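Local coordinates for SAM dependent methyltransferase (Agrobacterium tumefaciens, PDB 2IGT), which probably transfers a methyl group from bound S-adenosylmethionine to an acceptor substrate, at residues L155-L160 with I228-P233; E177-D182 with R206-D211; S224-I229 with R259-P264. One frame throughout, in Å; residues are numbered along the deposited sequence.

The three contacts share one mixed sheet whose parallel strands run in the order 268-273, 228-231, 156-160, 177-181, 205-208, the last at the edge, as in Rossmann-like methyltransferases. Interaction 1 pairs 228-231 with 156-160, and interaction 2 continues the sheet outward by pairing 177-181 with 205-208; their centres are about 9 Å apart, and both reach SAM. Along the chain, both segments of interaction 2 fall between those of interaction 1. Interaction 3 shares Ile228 and Ile229 with interaction 1; its centre is about 9 Å from that of interaction 1 and about 15 Å from that of interaction 2. The first two contacts thus lead to the C-terminal ends of the strands, where SAM is bound, and the third lies at the N-terminal end of strand 228-231.

Interaction 1 (L155-L160 with I228-P233). With SAM (S-adenosylmethionine), chain D.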
loop_
_atom_site.group_PDB
_atom_site.type_symbol
_atom_site.label_atom_id
_atom_site.label_comp_id
_atom_site.label_asym_id
_atom_site.label_seq_id
_atom_site.Cartn_x
_atom_site.Cartn_y
_atom_site.Cartn_z
ATOM N N LEU A 155 28.105 -29.001 -4.069
ATOM C CA LEU A 155 26.985 -29.007 -3.133
ATOM C C LEU A 155 25.777 -28.238 -3.644
ATOM O O LEU A 155 25.924 -27.175 -4.258
ATOM C CB LEU A 155 27.418 -28.406 -1.800
ATOM C CG LEU A 155 28.528 -29.178 -1.082
ATOM C CD1 LEU A 155 28.626 -28.622 0.344
ATOM C CD2 LEU A 155 28.228 -30.700 -1.100
ATOM N N LYS A 156 24.586 -28.764 -3.359
ATOM C CA LYS A 156 23.341 -28.016 -3.565
ATOM C C LYS A 156 23.068 -27.185 -2.319
ATOM O O LYS A 156 22.896 -27.753 -1.231
ATOM C CB LYS A 156 22.183 -28.972 -3.809
ATOM C CG LYS A 156 22.277 -29.742 -5.117
ATOM C CD LYS A 156 21.122 -30.764 -5.253
ATOM C CE LYS A 156 21.405 -32.055 -4.464
ATOM N NZ LYS A 156 20.234 -33.007 -4.539
ATOM N N VAL A 157 23.043 -25.861 -2.480
ATOM C CA VAL A 157 22.866 -24.915 -1.362
ATOM C C VAL A 157 21.558 -24.161 -1.547
ATOM O O VAL A 157 21.303 -23.579 -2.603
ATOM C CB VAL A 157 24.060 -23.916 -1.254
ATOM C CG1 VAL A 157 23.798 -22.817 -0.196
ATOM C CG2 VAL A 157 25.368 -24.698 -0.982
ATOM N N LEU A 158 20.732 -24.177 -0.515
ATOM C CA LEU A 158 19.498 -23.401 -0.516
ATOM C C LEU A 158 19.653 -22.248 0.457
ATOM O O LEU A 158 20.092 -22.438 1.592
ATOM C CB LEU A 158 18.298 -24.293 -0.099
ATOM C CG LEU A 158 16.896 -23.668 0.046
ATOM C CD1 LEU A 158 16.371 -23.168 -1.325
ATOM C CD2 LEU A 158 15.965 -24.722 0.633
ATOM N N ASN A 159 19.267 -21.059 0.021
ATOM C CA ASN A 159 19.388 -19.852 0.830
ATOM C C ASN A 159 18.018 -19.178 0.904
ATOM O O ASN A 159 17.575 -18.549 -0.073
ATOM C CB ASN A 159 20.448 -18.916 0.200
ATOM C CG ASN A 159 20.740 -17.690 1.065
ATOM O OD1 ASN A 159 20.386 -17.651 2.252
ATOM N ND2 ASN A 159 21.379 -16.677 0.468
ATOM N N LEU A 160 17.330 -19.360 2.034
ATOM C CA LEU A 160 15.965 -18.820 2.243
ATOM C C LEU A 160 15.987 -17.439 2.875
ATOM O O LEU A 160 16.761 -17.214 3.806
ATOM C CB LEU A 160 15.132 -19.770 3.144
ATOM C CG LEU A 160 15.022 -21.221 2.677
ATOM C CD1 LEU A 160 14.185 -22.014 3.688
ATOM C CD2 LEU A 160 14.375 -21.254 1.263
ATOM N N ILE A 228 23.152 -28.159 1.827
ATOM C CA ILE A 228 23.212 -27.104 2.844
ATOM C C ILE A 228 21.984 -26.225 2.719
ATOM O O ILE A 228 21.595 -25.841 1.605
ATOM C CB ILE A 228 24.534 -26.242 2.756
ATOM C CG1 ILE A 228 25.771 -27.143 2.996
ATOM C CG2 ILE A 228 24.456 -24.989 3.722
ATOM C CD1 ILE A 228 27.140 -26.462 2.831
ATOM N N ILE A 229 21.363 -25.914 3.859
ATOM C CA ILE A 229 20.242 -24.995 3.862
ATOM C C ILE A 229 20.547 -23.878 4.840
ATOM O O ILE A 229 20.875 -24.148 6.001
ATOM C CB ILE A 229 18.897 -25.685 4.262
ATOM C CG1 ILE A 229 18.520 -26.764 3.245
ATOM C CG2 ILE A 229 17.736 -24.613 4.375
ATOM C CD1 ILE A 229 17.324 -27.644 3.695
ATOM N N LEU A 230 20.485 -22.645 4.347
ATOM C CA LEU A 230 20.556 -21.453 5.196
ATOM C C LEU A 230 19.200 -20.773 5.214
ATOM O O LEU A 230 18.546 -20.665 4.179
ATOM C CB LEU A 230 21.588 -20.458 4.663
ATOM C CG LEU A 230 22.836 -21.102 4.060
ATOM C CD1 LEU A 230 23.616 -20.058 3.235
ATOM C CD2 LEU A 230 23.706 -21.746 5.146
ATOM N N THR A 231 18.781 -20.310 6.383
ATOM C CA THR A 231 17.506 -19.592 6.461
ATOM C C THR A 231 17.613 -18.448 7.444
ATOM O O THR A 231 18.089 -18.625 8.582
ATOM C CB THR A 231 16.316 -20.557 6.735
ATOM O OG1 THR A 231 15.072 -19.834 6.683
ATOM C CG2 THR A 231 16.459 -21.319 8.090
ATOM N N ASP A 232 17.204 -17.266 6.977
ATOM C CA ASP A 232 17.361 -16.024 7.745
ATOM C C ASP A 232 15.998 -15.312 7.911
ATOM O O ASP A 232 15.839 -14.169 7.484
ATOM C CB ASP A 232 18.366 -15.098 7.029
ATOM C CG ASP A 232 18.641 -13.819 7.813
ATOM O OD1 ASP A 232 18.685 -13.880 9.059
ATOM O OD2 ASP A 232 18.762 -12.744 7.168
ATOM N N PRO A 233 15.017 -15.990 8.547
ATOM C CA PRO A 233 13.651 -15.464 8.601
ATOM C C PRO A 233 13.558 -14.214 9.481
ATOM O O PRO A 233 14.113 -14.193 10.594
ATOM C CB PRO A 233 12.868 -16.584 9.293
ATOM C CG PRO A 233 13.943 -17.287 10.211
ATOM C CD PRO A 233 15.131 -17.290 9.257
HETATM N N SAM D . 16.604 -11.403 8.368
HETATM C CA SAM D . 17.020 -9.979 8.495
HETATM C C SAM D . 16.074 -9.265 9.479
HETATM O O SAM D . 15.070 -9.816 9.966
HETATM O OXT SAM D . 16.322 -8.103 9.828
HETATM C CB SAM D . 17.063 -9.288 7.113
HETATM C CG SAM D . 15.715 -8.816 6.518
HETATM S SD SAM D . 14.575 -10.191 6.105
HETATM C CE SAM D . 14.907 -11.494 7.273
HETATM C "C5'" SAM D . 15.500 -10.956 4.747
HETATM C "C4'" SAM D . 14.670 -11.111 3.485
HETATM O "O4'" SAM D . 13.483 -11.829 3.774
HETATM C "C3'" SAM D . 14.172 -9.804 2.856
HETATM O "O3'" SAM D . 14.902 -9.553 1.666
HETATM C "C2'" SAM D . 12.674 -10.000 2.577
HETATM O "O2'" SAM D . 12.273 -9.625 1.273
HETATM C "C1'" SAM D . 12.557 -11.525 2.752
HETATM N N9 SAM D . 11.246 -12.041 3.135
HETATM C C8 SAM D . 10.341 -11.529 4.048
HETATM N N7 SAM D . 9.280 -12.356 4.110
HETATM C C5 SAM D . 9.476 -13.393 3.249
HETATM C C6 SAM D . 8.693 -14.497 2.889
HETATM N N6 SAM D . 7.513 -14.711 3.450
HETATM N N1 SAM D . 9.196 -15.415 1.972
HETATM C C2 SAM D . 10.415 -15.189 1.383
HETATM N N3 SAM D . 11.186 -14.079 1.704
HETATM C C4 SAM D . 10.708 -13.189 2.622
#
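From the pair Val157 and Ile228 to the pair Leu160 and Thr231, strands 156-160 and 228-231 run parallel, their axes 4.7 Å apart and only 9° from alignment. The bonds alternate as parallel pairing demands: Lys156 O accepts from Ile228 N, Ile228 O from Leu158 N, Leu158 O from Leu230 N, and Leu230 O from Leu160 N. The bond from Leu230 N to Leu158 O is 2.8 Å long and nearly straight, at 175° about the hydrogen. The last, Asp232 N to Leu160 O, is longer at 3.2 Å, and Asp232 already lies outside the strand.

Side chains of paired residues lie on the same face. On one, Ile228 sits beside Val157, with Val157 CG2 4.1 Å from Ile228 CB, while its far end reaches back to the residue before strand 156-160: Ile228 CD1 meets Leu155 CD1 at 3.6 Å. On the other, Leu158 and Ile229 point the same way, with Leu158 CD2 4.1 Å from Ile229 CG2. Next to them, Thr231 OG1 stands anti to its own N (chi1 -175°), which brings it 3.5 Å from Leu160 CB; this buried hydroxyl has no polar partner in the model. Just beyond the strand, Asp232 turns its carboxylate to SAM, whose amino N makes a weak hydrogen bond to Asp232 OD2 at 2.8 Å, while OD1 is bonded to Thr272.

The face of Val157, Ile228 and Leu230 is covered by helix 138-150, and Asn159 there bonds to Ser168. Helix 247-260 packs on Leu160, Ile229 and Thr231 from the other side, and strand 177-181 continues the sheet beyond 156-160.

Interaction 2 (E177-D182 with R206-D211); sequences EVTHVD and RWICED. With SAM (S-adenosylmethionine), chain D.
His180 and Trp207 make an edge-to-face aromatic pair: the benzo edge of the indole meets the imidazole face, with Trp207 CZ3 over the ring's centre and 3.4 Å from His180 CG. The planes stand at 59° and the His180 and Trp207 six-membered-ring centroids are 4.7 Å apart. With CG anti to the backbone N (chi1 174°), the His180 ring stands out on the face of the sheet that Trp207 also occupies.

On the other face of the strands, Arg206 comes side-on to Thr179, NE and NH2 both donating to Thr179 OG1 in the guanidinium plane, at 3.1 Å from NE and 3.0 Å from NH2 of Arg206. Arg206 is modelled in two conformers, so this grip describes one of them.

Behind both pairs lies the parallel ladder of strands 177-181 and 205-208, in which Arg206 N, His180 N and Ile208 N donate in turn to Val178 O, Arg206 O and His180 O. Its next bond, Asp182 N to Ile208 O at 3.0 Å, holds the backbone of Asp182 just where the chain turns to the cofactor. Helix 185-198 packs on His180 and Trp207; Phe215 of helix 212-222 packs on Thr179, Val181 and Ile208.

Past the ladder, the two acidic side chains read SAM. Asp182 takes the ribose diol one hydroxyl per oxygen, SAM O2' to OD1 at 2.7 Å and SAM O3' to OD2 at 2.7 Å, an arrangement familiar in Rossmann-like methyltransferases. Ser184 N and Tyr163 N also donate to this carboxylate, fixing its rotation. Asp211 OD1 accepts SAM N6 at 2.9 Å and pairs with Arg100 of the second subunit, while OD2 caps helix 212-222 at Lys214 N. These donors would be expected to favour ionised carboxylates, and the adenine grip lies beside a subunit interface.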
loop_
_atom_site.group_PDB
_atom_site.type_symbol
_atom_site.label_atom_id
_atom_site.label_comp_id
_atom_site.label_asym_id
_atom_site.label_seq_id
_atom_site.Cartn_x
_atom_site.Cartn_y
_atom_site.Cartn_z
ATOM N N GLU A 177 25.835 -25.316 -6.494
ATOM C CA GLU A 177 24.588 -25.055 -7.214
ATOM C C GLU A 177 23.619 -24.425 -6.207
ATOM O O GLU A 177 23.199 -25.075 -5.243
ATOM C CB GLU A 177 24.071 -26.361 -7.806
ATOM C CG GLU A 177 25.208 -27.097 -8.547
ATOM C CD GLU A 177 24.811 -28.423 -9.198
ATOM O OE1 GLU A 177 23.670 -28.898 -8.978
ATOM O OE2 GLU A 177 25.664 -28.987 -9.931
ATOM N N VAL A 178 23.301 -23.145 -6.425
ATOM C CA VAL A 178 22.608 -22.314 -5.429
ATOM C C VAL A 178 21.164 -22.064 -5.860
ATOM O O VAL A 178 20.892 -21.783 -7.040
ATOM C CB VAL A 178 23.328 -20.955 -5.229
ATOM C CG1 VAL A 178 22.639 -20.111 -4.086
ATOM C CG2 VAL A 178 24.795 -21.200 -4.887
ATOM N N THR A 179 20.246 -22.230 -4.914
ATOM C CA THR A 179 18.871 -21.767 -5.074
ATOM C C THR A 179 18.634 -20.662 -4.032
ATOM O O THR A 179 18.787 -20.878 -2.806
ATOM C CB THR A 179 17.875 -22.935 -4.929
ATOM O OG1 THR A 179 18.147 -23.899 -5.956
ATOM C CG2 THR A 179 16.397 -22.434 -5.038
ATOM N N HIS A 180 18.316 -19.469 -4.528
ATOM C CA HIS A 180 18.137 -18.276 -3.671
ATOM C C HIS A 180 16.645 -17.896 -3.657
ATOM O O HIS A 180 16.022 -17.688 -4.712
ATOM C CB HIS A 180 19.033 -17.148 -4.216
ATOM C CG HIS A 180 18.872 -15.815 -3.535
ATOM N ND1 HIS A 180 17.718 -15.054 -3.612
ATOM C CD2 HIS A 180 19.761 -15.072 -2.840
ATOM C CE1 HIS A 180 17.900 -13.912 -2.965
ATOM N NE2 HIS A 180 19.135 -13.898 -2.493
ATOM N N VAL A 181 16.061 -17.849 -2.461
ATOM C CA VAL A 181 14.626 -17.622 -2.331
ATOM C C VAL A 181 14.351 -16.352 -1.555
ATOM O O VAL A 181 14.791 -16.221 -0.405
ATOM C CB VAL A 181 13.913 -18.812 -1.620
ATOM C CG1 VAL A 181 12.386 -18.622 -1.642
ATOM C CG2 VAL A 181 14.295 -20.156 -2.286
ATOM N N ASP A 182 13.611 -15.434 -2.176
ATOM C CA ASP A 182 13.184 -14.197 -1.521
ATOM C C ASP A 182 11.841 -13.770 -2.119
ATOM O O ASP A 182 11.682 -13.809 -3.325
ATOM C CB ASP A 182 14.232 -13.074 -1.710
ATOM C CG ASP A 182 14.076 -11.965 -0.687
ATOM O OD1 ASP A 182 13.047 -11.266 -0.726
ATOM O OD2 ASP A 182 14.947 -11.820 0.200
ATOM N N ARG A 206 19.899 -20.192 -9.058
ATOM C CA ARG A 206 18.495 -20.143 -9.436
ATOM C C ARG A 206 17.758 -19.148 -8.514
ATOM O O ARG A 206 17.737 -19.323 -7.285
ATOM C CB ARG A 206 17.900 -21.563 -9.387
ATOM C CG ARG A 206 16.388 -21.633 -9.294
ATOM C CD ARG A 206 15.889 -23.068 -9.471
ATOM N NE ARG A 206 16.150 -23.878 -8.277
ATOM C CZ ARG A 206 15.488 -24.982 -7.949
ATOM N NH1 ARG A 206 14.528 -25.449 -8.746
ATOM N NH2 ARG A 206 15.803 -25.633 -6.836
ATOM N N TRP A 207 17.185 -18.099 -9.115
ATOM C CA TRP A 207 16.573 -16.989 -8.367
ATOM C C TRP A 207 15.095 -17.253 -8.270
ATOM O O TRP A 207 14.417 -17.357 -9.303
ATOM C CB TRP A 207 16.811 -15.639 -9.075
ATOM C CG TRP A 207 18.263 -15.281 -9.239
ATOM C CD1 TRP A 207 19.002 -15.374 -10.391
ATOM C CD2 TRP A 207 19.157 -14.790 -8.227
ATOM N NE1 TRP A 207 20.296 -14.974 -10.155
ATOM C CE2 TRP A 207 20.418 -14.603 -8.839
ATOM C CE3 TRP A 207 19.015 -14.487 -6.867
ATOM C CZ2 TRP A 207 21.541 -14.139 -8.135
ATOM C CZ3 TRP A 207 20.139 -14.037 -6.160
ATOM C CH2 TRP A 207 21.384 -13.856 -6.803
ATOM N N ILE A 208 14.595 -17.413 -7.049
ATOM C CA ILE A 208 13.224 -17.814 -6.855
ATOM C C ILE A 208 12.512 -16.673 -6.113
ATOM O O ILE A 208 12.889 -16.341 -4.990
ATOM C CB ILE A 208 13.110 -19.143 -6.014
ATOM C CG1 ILE A 208 13.788 -20.341 -6.715
ATOM C CG2 ILE A 208 11.646 -19.460 -5.674
ATOM C CD1 ILE A 208 13.166 -20.787 -8.055
ATOM N N CYS A 209 11.502 -16.081 -6.749
ATOM C CA CYS A 209 10.732 -15.017 -6.111
ATOM C C CYS A 209 9.402 -15.629 -5.641
ATOM O O CYS A 209 8.442 -15.744 -6.403
ATOM C CB CYS A 209 10.529 -13.843 -7.067
ATOM S SG CYS A 209 9.709 -12.425 -6.267
ATOM N N GLU A 210 9.390 -16.068 -4.383
ATOM C CA GLU A 210 8.271 -16.809 -3.834
ATOM C C GLU A 210 8.334 -16.692 -2.325
ATOM O O GLU A 210 9.394 -16.386 -1.754
ATOM C CB GLU A 210 8.300 -18.288 -4.282
ATOM C CG GLU A 210 7.013 -19.096 -3.890
ATOM C CD GLU A 210 6.849 -20.463 -4.594
ATOM O OE1 GLU A 210 7.851 -21.112 -4.920
ATOM O OE2 GLU A 210 5.691 -20.900 -4.805
ATOM N N ASP A 211 7.190 -16.892 -1.685
ATOM C CA ASP A 211 7.152 -17.125 -0.236
ATOM C C ASP A 211 8.103 -18.312 0.103
ATOM O O ASP A 211 8.097 -19.332 -0.590
ATOM C CB ASP A 211 5.721 -17.425 0.216
ATOM C CG ASP A 211 5.645 -17.697 1.715
ATOM O OD1 ASP A 211 5.683 -16.712 2.488
ATOM O OD2 ASP A 211 5.615 -18.894 2.120
HETATM N N SAM D . 16.604 -11.403 8.368
HETATM C CA SAM D . 17.020 -9.979 8.495
HETATM C C SAM D . 16.074 -9.265 9.479
HETATM O O SAM D . 15.070 -9.816 9.966
HETATM O OXT SAM D . 16.322 -8.103 9.828
HETATM C CB SAM D . 17.063 -9.288 7.113
HETATM C CG SAM D . 15.715 -8.816 6.518
HETATM S SD SAM D . 14.575 -10.191 6.105
HETATM C CE SAM D . 14.907 -11.494 7.273
HETATM C "C5'" SAM D . 15.500 -10.956 4.747
HETATM C "C4'" SAM D . 14.670 -11.111 3.485
HETATM O "O4'" SAM D . 13.483 -11.829 3.774
HETATM C "C3'" SAM D . 14.172 -9.804 2.856
HETATM O "O3'" SAM D . 14.902 -9.553 1.666
HETATM C "C2'" SAM D . 12.674 -10.000 2.577
HETATM O "O2'" SAM D . 12.273 -9.625 1.273
HETATM C "C1'" SAM D . 12.557 -11.525 2.752
HETATM N N9 SAM D . 11.246 -12.041 3.135
HETATM C C8 SAM D . 10.341 -11.529 4.048
HETATM N N7 SAM D . 9.280 -12.356 4.110
HETATM C C5 SAM D . 9.476 -13.393 3.249
HETATM C C6 SAM D . 8.693 -14.497 2.889
HETATM N N6 SAM D . 7.513 -14.711 3.450
HETATM N N1 SAM D . 9.196 -15.415 1.972
HETATM C C2 SAM D . 10.415 -15.189 1.383
HETATM N N3 SAM D . 11.186 -14.079 1.704
HETATM C C4 SAM D . 10.708 -13.189 2.622
#

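Interaction 3 (S224-I229 with R259-P264)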
loop_
_atom_site.group_PDB
_atom_site.type_symbol
_atom_site.label_atom_id
_atom_site.label_comp_id
_atom_site.label_asym_id
_atom_site.label_seq_id
_atom_site.Cartn_x
_atom_site.Cartn_y
_atom_site.Cartn_z
ATOM N N SER A 224 12.703 -32.951 -3.686
ATOM C CA SER A 224 13.981 -32.263 -3.842
ATOM C C SER A 224 14.840 -32.323 -2.574
ATOM O O SER A 224 14.300 -32.388 -1.470
ATOM C CB SER A 224 13.713 -30.794 -4.204
ATOM O OG SER A 224 13.017 -30.768 -5.450
ATOM N N THR A 225 16.171 -32.308 -2.728
ATOM C CA THR A 225 17.051 -32.251 -1.552
ATOM C C THR A 225 18.218 -31.297 -1.756
ATOM O O THR A 225 18.615 -31.033 -2.884
ATOM C CB THR A 225 17.608 -33.640 -1.129
ATOM O OG1 THR A 225 18.382 -34.187 -2.196
ATOM C CG2 THR A 225 16.473 -34.645 -0.758
ATOM N N TYR A 226 18.747 -30.783 -0.647
ATOM C CA TYR A 226 19.884 -29.865 -0.632
ATOM C C TYR A 226 20.896 -30.338 0.404
ATOM O O TYR A 226 20.541 -30.954 1.421
ATOM C CB TYR A 226 19.415 -28.449 -0.243
ATOM C CG TYR A 226 18.437 -27.851 -1.233
ATOM C CD1 TYR A 226 18.895 -27.053 -2.266
ATOM C CD2 TYR A 226 17.050 -28.123 -1.150
ATOM C CE1 TYR A 226 18.023 -26.483 -3.176
ATOM C CE2 TYR A 226 16.158 -27.571 -2.080
ATOM C CZ TYR A 226 16.670 -26.732 -3.087
ATOM O OH TYR A 226 15.855 -26.147 -4.042
ATOM N N ASP A 227 22.156 -30.050 0.135
ATOM C CA ASP A 227 23.249 -30.439 1.021
ATOM C C ASP A 227 23.435 -29.424 2.134
ATOM O O ASP A 227 23.864 -29.778 3.247
ATOM C CB ASP A 227 24.528 -30.585 0.219
ATOM C CG ASP A 227 24.390 -31.620 -0.890
ATOM O OD1 ASP A 227 24.178 -32.812 -0.580
ATOM O OD2 ASP A 227 24.458 -31.234 -2.074
ATOM N N ILE A 228 23.152 -28.159 1.827
ATOM C CA ILE A 228 23.212 -27.104 2.844
ATOM C C ILE A 228 21.984 -26.225 2.719
ATOM O O ILE A 228 21.595 -25.841 1.605
ATOM C CB ILE A 228 24.534 -26.242 2.756
ATOM C CG1 ILE A 228 25.771 -27.143 2.996
ATOM C CG2 ILE A 228 24.456 -24.989 3.722
ATOM C CD1 ILE A 228 27.140 -26.462 2.831
ATOM N N ILE A 229 21.363 -25.914 3.859
ATOM C CA ILE A 229 20.242 -24.995 3.862
ATOM C C ILE A 229 20.547 -23.878 4.840
ATOM O O ILE A 229 20.875 -24.148 6.001
ATOM C CB ILE A 229 18.897 -25.685 4.262
ATOM C CG1 ILE A 229 18.520 -26.764 3.245
ATOM C CG2 ILE A 229 17.736 -24.613 4.375
ATOM C CD1 ILE A 229 17.324 -27.644 3.695
ATOM N N ARG A 259 14.219 -30.001 7.216
ATOM C CA ARG A 259 14.780 -31.323 7.480
ATOM C C ARG A 259 14.409 -32.335 6.398
ATOM O O ARG A 259 15.272 -33.115 5.940
ATOM C CB ARG A 259 14.340 -31.852 8.837
ATOM C CG ARG A 259 14.798 -33.290 9.035
ATOM C CD ARG A 259 14.568 -33.749 10.424
ATOM N NE ARG A 259 15.014 -35.135 10.555
ATOM C CZ ARG A 259 15.006 -35.817 11.697
ATOM N NH1 ARG A 259 14.581 -35.233 12.815
ATOM N NH2 ARG A 259 15.416 -37.093 11.714
ATOM N N GLU A 260 13.134 -32.319 5.996
ATOM C CA GLU A 260 12.641 -33.226 4.947
ATOM C C GLU A 260 13.290 -32.989 3.571
ATOM O O GLU A 260 13.279 -33.873 2.734
ATOM C CB GLU A 260 11.101 -33.171 4.856
ATOM C CG GLU A 260 10.394 -33.743 6.082
ATOM C CD GLU A 260 10.839 -35.161 6.380
ATOM O OE1 GLU A 260 10.588 -36.039 5.541
ATOM O OE2 GLU A 260 11.470 -35.395 7.436
ATOM N N ILE A 261 13.877 -31.821 3.358
ATOM C CA ILE A 261 14.586 -31.538 2.101
ATOM C C ILE A 261 16.125 -31.480 2.245
ATOM O O ILE A 261 16.811 -30.957 1.374
ATOM C CB ILE A 261 14.002 -30.302 1.320
ATOM C CG1 ILE A 261 14.050 -29.003 2.159
ATOM C CG2 ILE A 261 12.572 -30.590 0.901
ATOM C CD1 ILE A 261 13.874 -27.712 1.345
ATOM N N LEU A 262 16.654 -32.005 3.353
ATOM C CA LEU A 262 18.103 -32.252 3.462
ATOM C C LEU A 262 18.483 -33.555 2.788
ATOM O O LEU A 262 17.811 -34.578 2.956
ATOM C CB LEU A 262 18.573 -32.266 4.924
ATOM C CG LEU A 262 18.536 -30.917 5.659
ATOM C CD1 LEU A 262 18.741 -31.149 7.165
ATOM C CD2 LEU A 262 19.588 -29.924 5.101
ATOM N N SER A 263 19.572 -33.524 2.030
ATOM C CA SER A 263 20.112 -34.737 1.440
ATOM C C SER A 263 20.618 -35.725 2.510
ATOM O O SER A 263 20.929 -35.321 3.624
ATOM C CB SER A 263 21.235 -34.394 0.444
ATOM O OG SER A 263 22.389 -33.906 1.137
ATOM N N PRO A 264 20.713 -37.023 2.171
ATOM C CA PRO A 264 21.338 -38.010 3.075
ATOM C C PRO A 264 22.752 -37.620 3.484
ATOM O O PRO A 264 23.153 -37.917 4.607
ATOM C CB PRO A 264 21.362 -39.300 2.230
ATOM C CG PRO A 264 20.189 -39.144 1.362
ATOM C CD PRO A 264 20.192 -37.672 0.961
HETATM O O HOH W 1 12.921 -34.280 -0.020
#
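Tyr226 and Leu262 form a single backbone bridge at the base of the beta-alpha-beta crossover that carries the chain from strand 228-231 through helix 247-260 to strand 268-273. It joins the approach to the first strand to the turn leaving the helix.

The backbone bonds come as a pair. Tyr226 N donates to Ile261 O at 2.8 Å, and Tyr226 O accepts from Ser263 N, also at 2.8 Å. Two CA-H groups, of Thr225 and Leu262, lean on the same two carbonyls. Within the turn, Leu262 N reaches back to Arg259 O, and Ile261 is the first residue to depart from helical backbone angles. A water extends the seam, donating to Ser224 O and Glu260 O.

Apolar contacts gather around Ile261. Its CG1 occupies the cramped position between backbone N and carbonyl carbon (chi1 59°), a placement that lays the chain alongside Tyr226, with Ile261 CD1 4.1 Å from Tyr226 CD2. Ile229 crosses it at about a right angle, its CD1 3.9 Å from Ile261 CG1, and the same Ile229 CD1 meets Leu262 CD2 at 3.5 Å. The turn thereby rests against the sheet at both residues. Ile216 of helix 212-222 and Leu158 of strand 156-160 also touch Ile261, while Tyr226 sends its hydroxyl to Glu219.

Polar side chains meet where the loop enters strand 228-231, at Asp227 and Ser263. Asp227 OD2 accepts the backbone N of Lys156, tying the same loop to the neighbouring strand; OD1 forms a salt bridge with Arg153. That OD1 also receives the hydroxyl of Ser263: the 2.7 Å bond from Ser263 OG to Asp227 OD1 arrives from above the carboxylate, 35° out of its plane.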